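Local structure of minor structural protein 5 (5E7T) at residues L7-N13 and P204-Y210; A15-F21 and V220-W226; V24-N29 and T189-A195; N29-N33 and E71-I75; F42-F46 and V177-K181. The protein is a minor structural protein of the Lactococcus phage Tuc2009 particle, probably an accessory baseplate component whose galactose-binding-like domain may bind host-surface carbohydrate. All coordinates share one frame; numbering follows the deposited sequence.

Interaction 1: residues L7-N13 and P204-Y210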
# COMPACT_ATOMS: atom_id res chain seq x y z
N LEU B 7 63.65 6.27 -32.88
CA LEU B 7 62.38 5.95 -33.54
C LEU B 7 61.52 7.20 -33.57
O LEU B 7 61.23 7.76 -32.51
CB LEU B 7 61.64 4.80 -32.86
CG LEU B 7 60.16 4.65 -33.27
CD1 LEU B 7 59.98 3.71 -34.44
CD2 LEU B 7 59.29 4.27 -32.08
N HIS B 8 61.13 7.62 -34.79
CA HIS B 8 60.31 8.81 -34.98
C HIS B 8 58.89 8.43 -35.35
O HIS B 8 58.68 7.73 -36.33
CB HIS B 8 60.92 9.76 -36.01
CG HIS B 8 62.29 10.22 -35.62
ND1 HIS B 8 63.42 9.74 -36.26
CD2 HIS B 8 62.67 11.05 -34.62
CE1 HIS B 8 64.44 10.31 -35.64
NE2 HIS B 8 64.04 11.12 -34.66
N THR B 9 57.93 8.89 -34.52
CA THR B 9 56.50 8.62 -34.68
C THR B 9 55.71 9.89 -34.96
O THR B 9 55.97 10.94 -34.35
CB THR B 9 55.99 7.83 -33.48
OG1 THR B 9 57.03 6.97 -32.99
CG2 THR B 9 54.77 7.01 -33.82
N ALA B 10 54.77 9.81 -35.93
CA ALA B 10 53.90 10.91 -36.37
C ALA B 10 52.52 10.38 -36.74
O ALA B 10 52.38 9.22 -37.11
CB ALA B 10 54.52 11.66 -37.54
N TYR B 11 51.49 11.23 -36.64
CA TYR B 11 50.09 10.85 -36.86
C TYR B 11 49.43 11.68 -37.97
O TYR B 11 49.84 12.81 -38.23
CB TYR B 11 49.32 10.93 -35.52
CG TYR B 11 49.91 10.03 -34.45
CD1 TYR B 11 50.97 10.45 -33.65
CD2 TYR B 11 49.42 8.74 -34.26
CE1 TYR B 11 51.56 9.60 -32.72
CE2 TYR B 11 49.99 7.88 -33.31
CZ TYR B 11 51.07 8.31 -32.56
OH TYR B 11 51.65 7.48 -31.62
N ALA B 12 48.41 11.10 -38.65
CA ALA B 12 47.66 11.73 -39.75
C ALA B 12 46.26 11.14 -39.89
O ALA B 12 45.94 10.15 -39.23
CB ALA B 12 48.41 11.57 -41.05
N ASN B 13 45.44 11.74 -40.77
CA ASN B 13 44.07 11.30 -41.03
C ASN B 13 43.86 10.81 -42.47
O ASN B 13 42.73 10.51 -42.85
CB ASN B 13 43.06 12.38 -40.64
CG ASN B 13 42.78 12.37 -39.14
OD1 ASN B 13 42.16 11.45 -38.60
ND2 ASN B 13 43.25 13.41 -38.45
N PRO B 204 43.42 10.70 -34.49
CA PRO B 204 44.17 10.31 -35.70
C PRO B 204 43.92 8.85 -36.09
O PRO B 204 43.84 8.00 -35.19
CB PRO B 204 45.62 10.51 -35.29
CG PRO B 204 45.58 11.55 -34.24
CD PRO B 204 44.33 11.28 -33.48
N LYS B 205 43.78 8.59 -37.41
CA LYS B 205 43.51 7.28 -38.01
C LYS B 205 44.75 6.52 -38.48
O LYS B 205 44.74 5.28 -38.51
CB LYS B 205 42.50 7.40 -39.17
CG LYS B 205 41.06 7.38 -38.69
CD LYS B 205 40.09 8.06 -39.66
CE LYS B 205 38.80 8.48 -38.98
NZ LYS B 205 38.94 9.79 -38.28
N PHE B 206 45.82 7.27 -38.87
CA PHE B 206 47.08 6.73 -39.41
C PHE B 206 48.32 7.09 -38.58
O PHE B 206 48.40 8.19 -38.05
CB PHE B 206 47.26 7.13 -40.89
CG PHE B 206 46.09 6.76 -41.77
CD1 PHE B 206 44.98 7.59 -41.87
CD2 PHE B 206 46.08 5.56 -42.46
CE1 PHE B 206 43.87 7.22 -42.64
CE2 PHE B 206 44.97 5.19 -43.24
CZ PHE B 206 43.87 6.02 -43.32
N VAL B 207 49.27 6.15 -38.50
CA VAL B 207 50.56 6.33 -37.81
C VAL B 207 51.72 6.22 -38.82
O VAL B 207 51.72 5.36 -39.71
CB VAL B 207 50.72 5.42 -36.57
CG1 VAL B 207 50.80 3.95 -36.95
CG2 VAL B 207 51.90 5.83 -35.72
N GLY B 208 52.68 7.11 -38.68
CA GLY B 208 53.87 7.17 -39.52
C GLY B 208 55.12 6.96 -38.72
O GLY B 208 55.27 7.55 -37.64
N THR B 209 56.03 6.11 -39.22
CA THR B 209 57.29 5.81 -38.56
C THR B 209 58.48 5.74 -39.49
O THR B 209 58.35 5.36 -40.66
CB THR B 209 57.22 4.54 -37.71
OG1 THR B 209 56.35 3.60 -38.34
CG2 THR B 209 56.77 4.81 -36.29
N TYR B 210 59.63 6.14 -38.95
CA TYR B 210 60.96 6.11 -39.54
C TYR B 210 61.99 6.06 -38.40
O TYR B 210 61.65 6.43 -37.26
CB TYR B 210 61.19 7.23 -40.59
CG TYR B 210 61.67 8.56 -40.07
CD1 TYR B 210 63.02 8.81 -39.90
CD2 TYR B 210 60.78 9.61 -39.87
CE1 TYR B 210 63.48 10.06 -39.47
CE2 TYR B 210 61.22 10.86 -39.43
CZ TYR B 210 62.58 11.08 -39.23
OH TYR B 210 63.03 12.30 -38.80
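Strands 8-12 and 206-210 pair antiparallel in a small three-stranded sheet, with 8-12 at its edge and 225-228 beyond the second strand. H8/Y210, A10/G208 and A12/F206 are the hydrogen-bonded pairs, each linked by two N-H...O bonds; T9/T209 and Y11/V207 are the non-hydrogen-bonded pairs between them. On the H8 face, the Y210 ring crosses the imidazole with the planes 34° apart, and H8 CB sits 3.9 Å from the ring centroid of Y210, a CH-pi contact over the face. Y210 OH goes on to bond S218 N. On the other face Y11 and V207 run side by side, with Y11 CE2 3.7 Å from V207 CG2, while T9 CG2 lies 3.6 Å from that same V207 CG2. P204 CB closes against Y11 CB at 3.7 Å. At the far end A12 O accepts from F206 N at 2.9 Å and only weakly from K205 N at 3.2 Å. Two successive residues thus face A12, which is a classic beta bulge where the strand 206-210 begins.

Interaction 2: residues A15-F21 and V220-W226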
# COMPACT_ATOMS: atom_id res chain seq x y z
N ALA B 15 45.85 8.13 -45.62
CA ALA B 15 46.82 7.06 -45.85
C ALA B 15 48.18 7.55 -46.37
O ALA B 15 49.20 6.95 -46.03
CB ALA B 15 46.23 6.01 -46.77
N ASP B 16 48.20 8.67 -47.13
CA ASP B 16 49.41 9.32 -47.67
C ASP B 16 50.22 10.05 -46.58
O ASP B 16 51.42 10.28 -46.75
CB ASP B 16 49.08 10.26 -48.85
CG ASP B 16 47.92 11.21 -48.59
OD1 ASP B 16 48.11 12.18 -47.86
OD2 ASP B 16 46.80 10.92 -49.07
N GLY B 17 49.55 10.40 -45.47
CA GLY B 17 50.17 11.06 -44.32
C GLY B 17 50.10 12.57 -44.30
O GLY B 17 50.61 13.19 -43.35
N THR B 18 49.45 13.18 -45.31
CA THR B 18 49.36 14.64 -45.44
C THR B 18 48.21 15.28 -44.66
O THR B 18 48.42 16.30 -44.00
CB THR B 18 49.30 15.05 -46.91
OG1 THR B 18 47.99 14.77 -47.42
CG2 THR B 18 50.38 14.36 -47.76
N ASP B 19 46.98 14.71 -44.77
CA ASP B 19 45.80 15.25 -44.10
C ASP B 19 45.93 15.20 -42.57
O ASP B 19 45.97 14.13 -41.98
CB ASP B 19 44.51 14.54 -44.60
CG ASP B 19 43.16 15.01 -44.07
OD1 ASP B 19 43.13 15.88 -43.15
OD2 ASP B 19 42.12 14.48 -44.54
N GLY B 20 46.01 16.39 -41.97
CA GLY B 20 46.08 16.58 -40.53
C GLY B 20 47.32 16.08 -39.81
O GLY B 20 47.24 15.75 -38.62
N PHE B 21 48.48 16.07 -40.51
CA PHE B 21 49.79 15.65 -40.01
C PHE B 21 50.22 16.30 -38.67
O PHE B 21 50.07 17.51 -38.50
CB PHE B 21 50.86 15.92 -41.08
CG PHE B 21 52.28 15.57 -40.70
CD1 PHE B 21 52.74 14.26 -40.82
CD2 PHE B 21 53.17 16.54 -40.26
CE1 PHE B 21 54.05 13.93 -40.43
CE2 PHE B 21 54.47 16.21 -39.90
CZ PHE B 21 54.90 14.91 -39.99
N VAL B 220 58.22 16.55 -42.41
CA VAL B 220 57.80 16.21 -43.77
C VAL B 220 57.06 14.87 -43.70
O VAL B 220 57.67 13.85 -43.37
CB VAL B 220 59.00 16.12 -44.75
CG1 VAL B 220 58.53 15.99 -46.20
CG2 VAL B 220 59.95 17.32 -44.60
N SER B 221 55.77 14.88 -44.04
CA SER B 221 54.92 13.69 -44.01
C SER B 221 55.52 12.50 -44.75
O SER B 221 55.52 11.40 -44.21
CB SER B 221 53.52 14.01 -44.52
OG SER B 221 53.52 14.46 -45.86
N SER B 222 56.11 12.74 -45.94
CA SER B 222 56.72 11.72 -46.79
C SER B 222 57.91 10.96 -46.16
O SER B 222 58.16 9.82 -46.56
CB SER B 222 57.13 12.31 -48.14
OG SER B 222 58.19 13.24 -48.01
N LYS B 223 58.63 11.55 -45.17
CA LYS B 223 59.77 10.90 -44.51
C LYS B 223 59.35 9.63 -43.72
O LYS B 223 60.17 8.74 -43.50
CB LYS B 223 60.51 11.90 -43.59
CG LYS B 223 61.94 11.49 -43.22
CD LYS B 223 63.01 12.13 -44.12
CE LYS B 223 64.24 11.25 -44.32
NZ LYS B 223 65.12 11.19 -43.12
N TYR B 224 58.05 9.55 -43.35
CA TYR B 224 57.42 8.49 -42.56
C TYR B 224 56.82 7.33 -43.39
O TYR B 224 56.52 7.50 -44.58
CB TYR B 224 56.32 9.13 -41.69
CG TYR B 224 56.85 10.10 -40.65
CD1 TYR B 224 57.23 9.65 -39.39
CD2 TYR B 224 56.95 11.46 -40.92
CE1 TYR B 224 57.74 10.54 -38.43
CE2 TYR B 224 57.45 12.35 -39.97
CZ TYR B 224 57.86 11.89 -38.73
OH TYR B 224 58.34 12.76 -37.78
N ASP B 225 56.64 6.16 -42.73
CA ASP B 225 55.99 4.98 -43.31
C ASP B 225 54.59 4.94 -42.67
O ASP B 225 54.46 4.67 -41.48
CB ASP B 225 56.79 3.69 -43.04
CG ASP B 225 58.17 3.65 -43.70
OD1 ASP B 225 58.24 3.83 -44.95
OD2 ASP B 225 59.16 3.36 -42.99
N TRP B 226 53.57 5.28 -43.46
CA TRP B 226 52.19 5.42 -43.01
C TRP B 226 51.31 4.17 -43.07
O TRP B 226 51.07 3.61 -44.15
CB TRP B 226 51.52 6.54 -43.80
CG TRP B 226 52.18 7.85 -43.56
CD1 TRP B 226 53.15 8.43 -44.33
CD2 TRP B 226 52.02 8.69 -42.41
NE1 TRP B 226 53.55 9.61 -43.77
CE2 TRP B 226 52.89 9.79 -42.58
CE3 TRP B 226 51.20 8.64 -41.28
CZ2 TRP B 226 52.97 10.83 -41.64
CZ3 TRP B 226 51.31 9.65 -40.33
CH2 TRP B 226 52.17 10.74 -40.53
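W226 lays its indole across the backbone of G17, whose CA stands 3.5 Å from the centroid of the five-membered ring and 14° off the ring normal, a CH-pi contact. With its positive phi, G17 turns a bare CA toward the ring, and CB of Y224 covers the opposite indole face. The rim of W226 meets F21 as well: W226 CZ2 is 3.5 Å from F21 CE1, with the two rings rim to rim and their planes 72° apart. F21 reaches this edge because its CG is trans to the backbone N (chi1 179°), and F21 CZ comes within 3.6 Å of Y224 CE2. F21, Y224 and W226 thereby make an aromatic cluster, which also touches A10 of strand 8-12. The indole N-H is used inside its own segment: W226 NE1 donates to S221 O at 2.7 Å, with the acceptor close to the ring plane. Y224 N reaches the same oxygen from the other face of the carbonyl. On the facing loop, D16 OD1 accepts from T18 N at 3.0 Å, an Asx turn, and from T18 OG1 at 2.6 Å; S14 OG bonds it too. The carboxylate of D16 and the indole N-H thus each find their partners on their own side of the contact, and what joins the two segments is packing of aromatic rings against one another and against backbone.

Interaction 3: residues V24-N29 and T189-A195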
# COMPACT_ATOMS: atom_id res chain seq x y z
N VAL B 24 53.21 15.28 -32.94
CA VAL B 24 52.72 15.16 -31.56
C VAL B 24 51.24 14.75 -31.50
O VAL B 24 50.41 15.39 -32.14
CB VAL B 24 53.03 16.43 -30.74
CG1 VAL B 24 52.51 17.68 -31.43
CG2 VAL B 24 52.48 16.33 -29.33
N TYR B 25 50.91 13.67 -30.74
CA TYR B 25 49.54 13.16 -30.60
C TYR B 25 48.66 14.22 -29.93
O TYR B 25 49.11 14.87 -28.98
CB TYR B 25 49.49 11.83 -29.81
CG TYR B 25 48.26 11.00 -30.06
CD1 TYR B 25 48.07 10.35 -31.27
CD2 TYR B 25 47.29 10.83 -29.07
CE1 TYR B 25 46.94 9.57 -31.51
CE2 TYR B 25 46.15 10.06 -29.30
CZ TYR B 25 45.98 9.42 -30.52
OH TYR B 25 44.88 8.64 -30.80
N PRO B 26 47.41 14.43 -30.42
CA PRO B 26 46.60 15.50 -29.85
C PRO B 26 46.16 15.28 -28.42
O PRO B 26 45.88 14.15 -28.00
CB PRO B 26 45.42 15.63 -30.83
CG PRO B 26 45.35 14.38 -31.51
CD PRO B 26 46.73 13.82 -31.58
N ASN B 27 46.13 16.38 -27.67
CA ASN B 27 45.66 16.45 -26.29
C ASN B 27 44.20 16.91 -26.32
O ASN B 27 43.81 17.67 -27.21
CB ASN B 27 46.48 17.46 -25.51
CG ASN B 27 47.82 16.98 -25.08
OD1 ASN B 27 47.98 15.87 -24.58
ND2 ASN B 27 48.80 17.85 -25.18
N LEU B 28 43.41 16.47 -25.32
CA LEU B 28 42.00 16.86 -25.18
C LEU B 28 41.85 18.33 -24.77
O LEU B 28 42.71 18.88 -24.08
CB LEU B 28 41.28 15.95 -24.17
CG LEU B 28 40.82 14.59 -24.66
CD1 LEU B 28 40.44 13.71 -23.50
CD2 LEU B 28 39.67 14.70 -25.67
N ASN B 29 40.75 18.95 -25.19
CA ASN B 29 40.43 20.33 -24.92
C ASN B 29 39.82 20.42 -23.56
O ASN B 29 39.06 19.53 -23.14
CB ASN B 29 39.39 20.82 -25.95
CG ASN B 29 39.38 22.30 -26.22
OD1 ASN B 29 39.68 23.13 -25.37
ND2 ASN B 29 39.04 22.66 -27.45
N THR B 189 48.69 21.31 -29.46
CA THR B 189 48.51 20.10 -30.25
C THR B 189 47.25 20.28 -31.09
O THR B 189 46.50 21.25 -30.85
CB THR B 189 48.49 18.85 -29.35
OG1 THR B 189 47.27 18.81 -28.62
CG2 THR B 189 49.70 18.75 -28.43
N PRO B 190 46.97 19.38 -32.09
CA PRO B 190 45.80 19.59 -32.95
C PRO B 190 44.49 19.73 -32.20
O PRO B 190 44.30 19.18 -31.12
CB PRO B 190 45.82 18.38 -33.87
CG PRO B 190 47.25 18.04 -33.98
CD PRO B 190 47.76 18.23 -32.59
N TYR B 191 43.60 20.54 -32.78
CA TYR B 191 42.28 20.79 -32.21
C TYR B 191 41.62 19.48 -31.85
O TYR B 191 41.64 18.53 -32.63
CB TYR B 191 41.38 21.59 -33.18
CG TYR B 191 39.95 21.67 -32.70
CD1 TYR B 191 39.59 22.57 -31.70
CD2 TYR B 191 39.00 20.75 -33.12
CE1 TYR B 191 38.29 22.60 -31.19
CE2 TYR B 191 37.70 20.78 -32.63
CZ TYR B 191 37.35 21.70 -31.66
OH TYR B 191 36.06 21.73 -31.21
N MET B 192 41.04 19.43 -30.67
CA MET B 192 40.27 18.29 -30.21
C MET B 192 39.11 18.84 -29.43
O MET B 192 39.27 19.87 -28.77
CB MET B 192 41.10 17.38 -29.30
CG MET B 192 42.11 16.55 -30.03
SD MET B 192 41.38 15.36 -31.16
CE MET B 192 40.62 14.28 -30.02
N PRO B 193 37.94 18.16 -29.44
CA PRO B 193 36.84 18.62 -28.58
C PRO B 193 37.14 18.24 -27.12
O PRO B 193 38.23 17.72 -26.84
CB PRO B 193 35.63 17.89 -29.15
CG PRO B 193 36.21 16.63 -29.72
CD PRO B 193 37.58 16.93 -30.19
N SER B 194 36.21 18.53 -26.19
CA SER B 194 36.46 18.18 -24.79
C SER B 194 36.28 16.68 -24.55
O SER B 194 35.74 15.99 -25.41
CB SER B 194 35.60 19.03 -23.86
OG SER B 194 34.29 18.55 -23.62
N ALA B 195 36.76 16.15 -23.41
CA ALA B 195 36.62 14.74 -23.03
C ALA B 195 35.15 14.28 -23.06
O ALA B 195 34.83 13.19 -23.55
CB ALA B 195 37.16 14.54 -21.64
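N27 N donates to T189 OG1 at 2.8 Å in an almost straight bond, 171° at the hydrogen, the one place where a side-chain hydroxyl ties the two loops. Further on, N29 takes hold of two successive carbonyls: N29 ND2 donates to M192 O at 3.1 Å, with that oxygen near the amide plane, and N29 N to P193 O at 3.3 Å from above the carbonyl plane. Between these polar points the packing is apolar. M192 CG lies 3.5 Å from P26 CB, its chain bent at chi2 and chi3 so that the sulfur also stays close to the proline ring. P26 CB meets P190 CD at 3.9 Å, and L28 CD1 touches A195 CB at the same separation. T189 CG2 faces V24 CG2 at the upstream end. In the second shell, T189 OG1 has a further bond to E183 OE1, and K181 NZ bonds both P190 O and N27 O, so one ammonium group bridges carbonyls of the two loops. N29 ND2 has a further acceptor in P180 O, N29 OD1 accepts from L31 N, and Y191 OH bonds S34 OG. The whole is a pair of irregular, extended loops running side by side in the same direction, the arrangement of two linkers that connect the small three-stranded sheet with the BppA sheets.

Interaction 4: residues N29-N33 and E71-I75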
# COMPACT_ATOMS: atom_id res chain seq x y z
N ASN B 29 40.75 18.95 -25.19
CA ASN B 29 40.43 20.33 -24.92
C ASN B 29 39.82 20.42 -23.56
O ASN B 29 39.06 19.53 -23.14
CB ASN B 29 39.39 20.82 -25.95
CG ASN B 29 39.38 22.30 -26.22
OD1 ASN B 29 39.68 23.13 -25.37
ND2 ASN B 29 39.04 22.66 -27.45
N LEU B 30 40.11 21.54 -22.90
CA LEU B 30 39.53 21.87 -21.59
C LEU B 30 38.38 22.87 -21.77
O LEU B 30 37.66 23.11 -20.82
CB LEU B 30 40.61 22.38 -20.63
CG LEU B 30 41.55 21.30 -20.12
CD1 LEU B 30 42.82 21.89 -19.61
CD2 LEU B 30 40.90 20.50 -19.06
N LEU B 31 38.18 23.39 -23.00
CA LEU B 31 37.06 24.30 -23.31
C LEU B 31 35.78 23.52 -23.67
O LEU B 31 35.86 22.36 -24.04
CB LEU B 31 37.42 25.32 -24.41
CG LEU B 31 38.68 26.14 -24.23
CD1 LEU B 31 38.80 27.15 -25.31
CD2 LEU B 31 38.70 26.83 -22.93
N VAL B 32 34.61 24.16 -23.55
CA VAL B 32 33.28 23.58 -23.77
C VAL B 32 32.62 24.20 -25.03
O VAL B 32 32.53 25.43 -25.12
CB VAL B 32 32.38 23.83 -22.53
CG1 VAL B 32 30.97 23.31 -22.76
CG2 VAL B 32 32.97 23.22 -21.27
N ASN B 33 32.10 23.35 -25.94
CA ASN B 33 31.46 23.77 -27.19
C ASN B 33 32.41 24.54 -28.13
O ASN B 33 31.98 25.46 -28.83
CB ASN B 33 30.15 24.54 -26.94
CG ASN B 33 29.25 24.62 -28.14
OD1 ASN B 33 29.10 23.66 -28.91
ND2 ASN B 33 28.64 25.78 -28.34
N GLU B 71 31.36 30.14 -19.23
CA GLU B 71 30.58 28.93 -19.48
C GLU B 71 31.27 27.99 -20.46
O GLU B 71 30.75 26.91 -20.75
CB GLU B 71 29.17 29.31 -19.94
CG GLU B 71 28.19 29.50 -18.79
CD GLU B 71 26.74 29.49 -19.24
OE1 GLU B 71 26.05 30.51 -19.00
OE2 GLU B 71 26.31 28.49 -19.86
N GLY B 72 32.43 28.41 -20.95
CA GLY B 72 33.21 27.63 -21.90
C GLY B 72 34.46 27.01 -21.32
O GLY B 72 35.26 26.47 -22.08
N PHE B 73 34.65 27.08 -20.00
CA PHE B 73 35.80 26.47 -19.33
C PHE B 73 35.32 25.30 -18.49
O PHE B 73 34.53 25.48 -17.58
CB PHE B 73 36.63 27.49 -18.54
CG PHE B 73 37.50 28.39 -19.40
CD1 PHE B 73 37.00 29.56 -19.95
CD2 PHE B 73 38.83 28.07 -19.63
CE1 PHE B 73 37.81 30.39 -20.73
CE2 PHE B 73 39.65 28.91 -20.40
CZ PHE B 73 39.12 30.05 -20.96
N SER B 74 35.73 24.07 -18.88
CA SER B 74 35.37 22.80 -18.27
C SER B 74 35.42 22.84 -16.75
O SER B 74 34.47 22.41 -16.07
CB SER B 74 36.31 21.71 -18.75
OG SER B 74 35.59 20.63 -19.33
N ILE B 75 36.57 23.34 -16.23
CA ILE B 75 36.86 23.39 -14.80
C ILE B 75 37.45 24.74 -14.35
O ILE B 75 38.21 25.39 -15.08
CB ILE B 75 37.76 22.19 -14.41
CG1 ILE B 75 39.03 22.11 -15.31
CG2 ILE B 75 36.93 20.88 -14.44
CD1 ILE B 75 40.12 21.39 -14.76
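V32 N donates to G72 O at 2.8 Å and 149°, with the donor lying well above the carbonyl plane. G72 O also receives the CA-H of L31, 3.1 Å from L31 CA to the oxygen. Two residues before V32, L30 O accepts from S74 N at 2.9 Å, though the position of that oxygen in the model is less sure. These two bonds flank the facing residues L31 and F73, whose CA atoms are 4.7 Å apart. The other side of 29-33 is satisfied by different parts of the chain: V32 pairs through its backbone with F42, and L30 with Q182. N29 OD1 accepts from L31 N at 2.8 Å, again from above the plane of its amide, and from Q182 N, so one side-chain oxygen stands in for two backbone acceptors. Apolar contact joins the two segments as well. L31 and F73 run alongside each other, with L31 CD2 over the ring face, 3.7 Å from the centroid of F73; P180 and F42 touch L31 too. V32 CG2 packs at 3.7 Å from S74 N. Two loops running in opposite directions are thus joined by an isolated antiparallel beta bridge, next to an Asx turn at N29.

Interaction 5: residues F42-F46 and V177-K181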
# COMPACT_ATOMS: atom_id res chain seq x y z
N PHE B 42 31.40 28.16 -24.62
CA PHE B 42 32.35 29.22 -24.95
C PHE B 42 31.66 30.34 -25.75
O PHE B 42 31.92 31.51 -25.50
CB PHE B 42 33.54 28.66 -25.76
CG PHE B 42 34.73 29.59 -25.95
CD1 PHE B 42 34.78 30.48 -27.01
CD2 PHE B 42 35.82 29.52 -25.09
CE1 PHE B 42 35.88 31.32 -27.19
CE2 PHE B 42 36.92 30.36 -25.27
CZ PHE B 42 36.94 31.25 -26.31
N PHE B 43 30.74 29.96 -26.66
CA PHE B 43 30.07 30.92 -27.54
C PHE B 43 28.76 31.45 -26.99
O PHE B 43 28.04 32.15 -27.71
CB PHE B 43 29.91 30.32 -28.94
CG PHE B 43 31.24 29.96 -29.56
CD1 PHE B 43 32.05 30.94 -30.14
CD2 PHE B 43 31.72 28.66 -29.52
CE1 PHE B 43 33.28 30.61 -30.72
CE2 PHE B 43 32.96 28.33 -30.09
CZ PHE B 43 33.72 29.31 -30.68
N LYS B 44 28.49 31.20 -25.71
CA LYS B 44 27.26 31.65 -25.08
C LYS B 44 26.97 33.14 -25.28
O LYS B 44 25.82 33.47 -25.53
CB LYS B 44 27.23 31.27 -23.58
CG LYS B 44 25.99 31.72 -22.82
CD LYS B 44 24.80 30.78 -23.00
CE LYS B 44 23.52 31.36 -22.46
NZ LYS B 44 22.38 30.43 -22.69
N ASN B 45 27.99 34.03 -25.21
CA ASN B 45 27.78 35.47 -25.32
C ASN B 45 28.36 36.11 -26.58
O ASN B 45 28.57 37.32 -26.64
CB ASN B 45 28.25 36.18 -24.06
CG ASN B 45 27.50 35.71 -22.83
OD1 ASN B 45 28.04 34.99 -21.98
ND2 ASN B 45 26.23 36.05 -22.75
N PHE B 46 28.52 35.30 -27.64
CA PHE B 46 28.89 35.80 -28.97
C PHE B 46 27.57 36.27 -29.62
O PHE B 46 26.50 35.94 -29.11
CB PHE B 46 29.57 34.69 -29.79
CG PHE B 46 31.06 34.59 -29.55
CD1 PHE B 46 31.56 34.17 -28.32
CD2 PHE B 46 31.96 34.90 -30.56
CE1 PHE B 46 32.94 34.08 -28.10
CE2 PHE B 46 33.33 34.81 -30.33
CZ PHE B 46 33.81 34.41 -29.11
N VAL B 177 35.60 33.61 -34.18
CA VAL B 177 36.45 32.76 -33.37
C VAL B 177 36.11 31.32 -33.70
O VAL B 177 34.96 30.91 -33.55
CB VAL B 177 36.29 33.10 -31.87
CG1 VAL B 177 36.97 32.06 -30.99
CG2 VAL B 177 36.82 34.50 -31.56
N ARG B 178 37.10 30.57 -34.21
CA ARG B 178 37.01 29.18 -34.65
C ARG B 178 37.99 28.29 -33.85
O ARG B 178 39.12 28.70 -33.59
CB ARG B 178 37.30 29.09 -36.16
CG ARG B 178 37.38 27.69 -36.73
CD ARG B 178 37.64 27.74 -38.21
NE ARG B 178 39.06 27.66 -38.54
CZ ARG B 178 39.54 27.86 -39.76
NH1 ARG B 178 38.73 28.16 -40.77
NH2 ARG B 178 40.85 27.76 -39.99
N ASN B 179 37.53 27.09 -33.49
CA ASN B 179 38.24 26.05 -32.75
C ASN B 179 39.10 26.56 -31.55
O ASN B 179 40.30 26.24 -31.48
CB ASN B 179 39.06 25.20 -33.69
CG ASN B 179 38.36 24.61 -34.88
OD1 ASN B 179 38.97 24.46 -35.94
ND2 ASN B 179 37.09 24.20 -34.73
N PRO B 180 38.52 27.31 -30.58
CA PRO B 180 39.31 27.71 -29.41
C PRO B 180 39.73 26.47 -28.61
O PRO B 180 38.98 25.49 -28.55
CB PRO B 180 38.36 28.62 -28.63
CG PRO B 180 37.01 28.15 -28.99
CD PRO B 180 37.11 27.74 -30.44
N LYS B 181 40.93 26.48 -28.06
CA LYS B 181 41.47 25.34 -27.33
C LYS B 181 42.34 25.79 -26.21
O LYS B 181 43.11 26.74 -26.34
CB LYS B 181 42.29 24.41 -28.25
CG LYS B 181 42.49 22.99 -27.69
CD LYS B 181 43.52 22.20 -28.45
CE LYS B 181 43.57 20.78 -27.96
NZ LYS B 181 44.77 20.06 -28.46
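A chi1 of -169° swings the F42 ring away from its own backbone N and against P180, whose CG stands over the middle of the ring face, 3.8 Å from the centroid of F42 and 13° off the normal: a proline-aromatic CH-pi contact. F43 takes the other course, with CG opposite the carbonyl carbon (chi1 -59°), and its CZ meets P180 from the opposite direction, 3.7 Å from P180 CD. V177 divides its two branches among the three rings. V177 CG1 is 4.0 Å from both F42 CE1 and F43 CE1, while V177 CG2 approaches the edge of the F46 ring near its plane, 3.7 Å from F46 CE2. The phenylalanines also pack on one another, with F42 CD1 over the face of F43 and F43 CD1 over that of F46. V90 and V92 of strand 85-98 and M110 of strand 104-114 add to this apolar filling. F43 to F46 form a type I turn. The result is a hydrophobic core in which a loop wedges its rings against an inner strand of the five-stranded sheet, consistent with the galactose-binding-like beta-sandwich of BppA.

Overall arrangement
Interactions 1 and 2 lie 7 Å apart centre to centre and share the three-stranded sheet, strands 206-210 and 225-228 being neighbours in it. Interaction 3, 16 Å from interaction 1, is about 6 Å from the chain's centre; P204 packs on Y25 and P26, and Y11 on Y25. Interactions 4 and 5, 10 Å apart, lie across that centre from interaction 1, interaction 5 about 30 Å from it. N29 belongs to interactions 3 and 4. The N-terminal 7-46 region meets, in chain order, 71-75, 177-181, 189-195, 204-210 and 220-226. Interactions 3, 4 and 5 nest inside the loop closed by interaction 1, while 1 and 2, like 4 and 5, cross, so one N-terminal stretch threads small sheet, linkers and BppA domain.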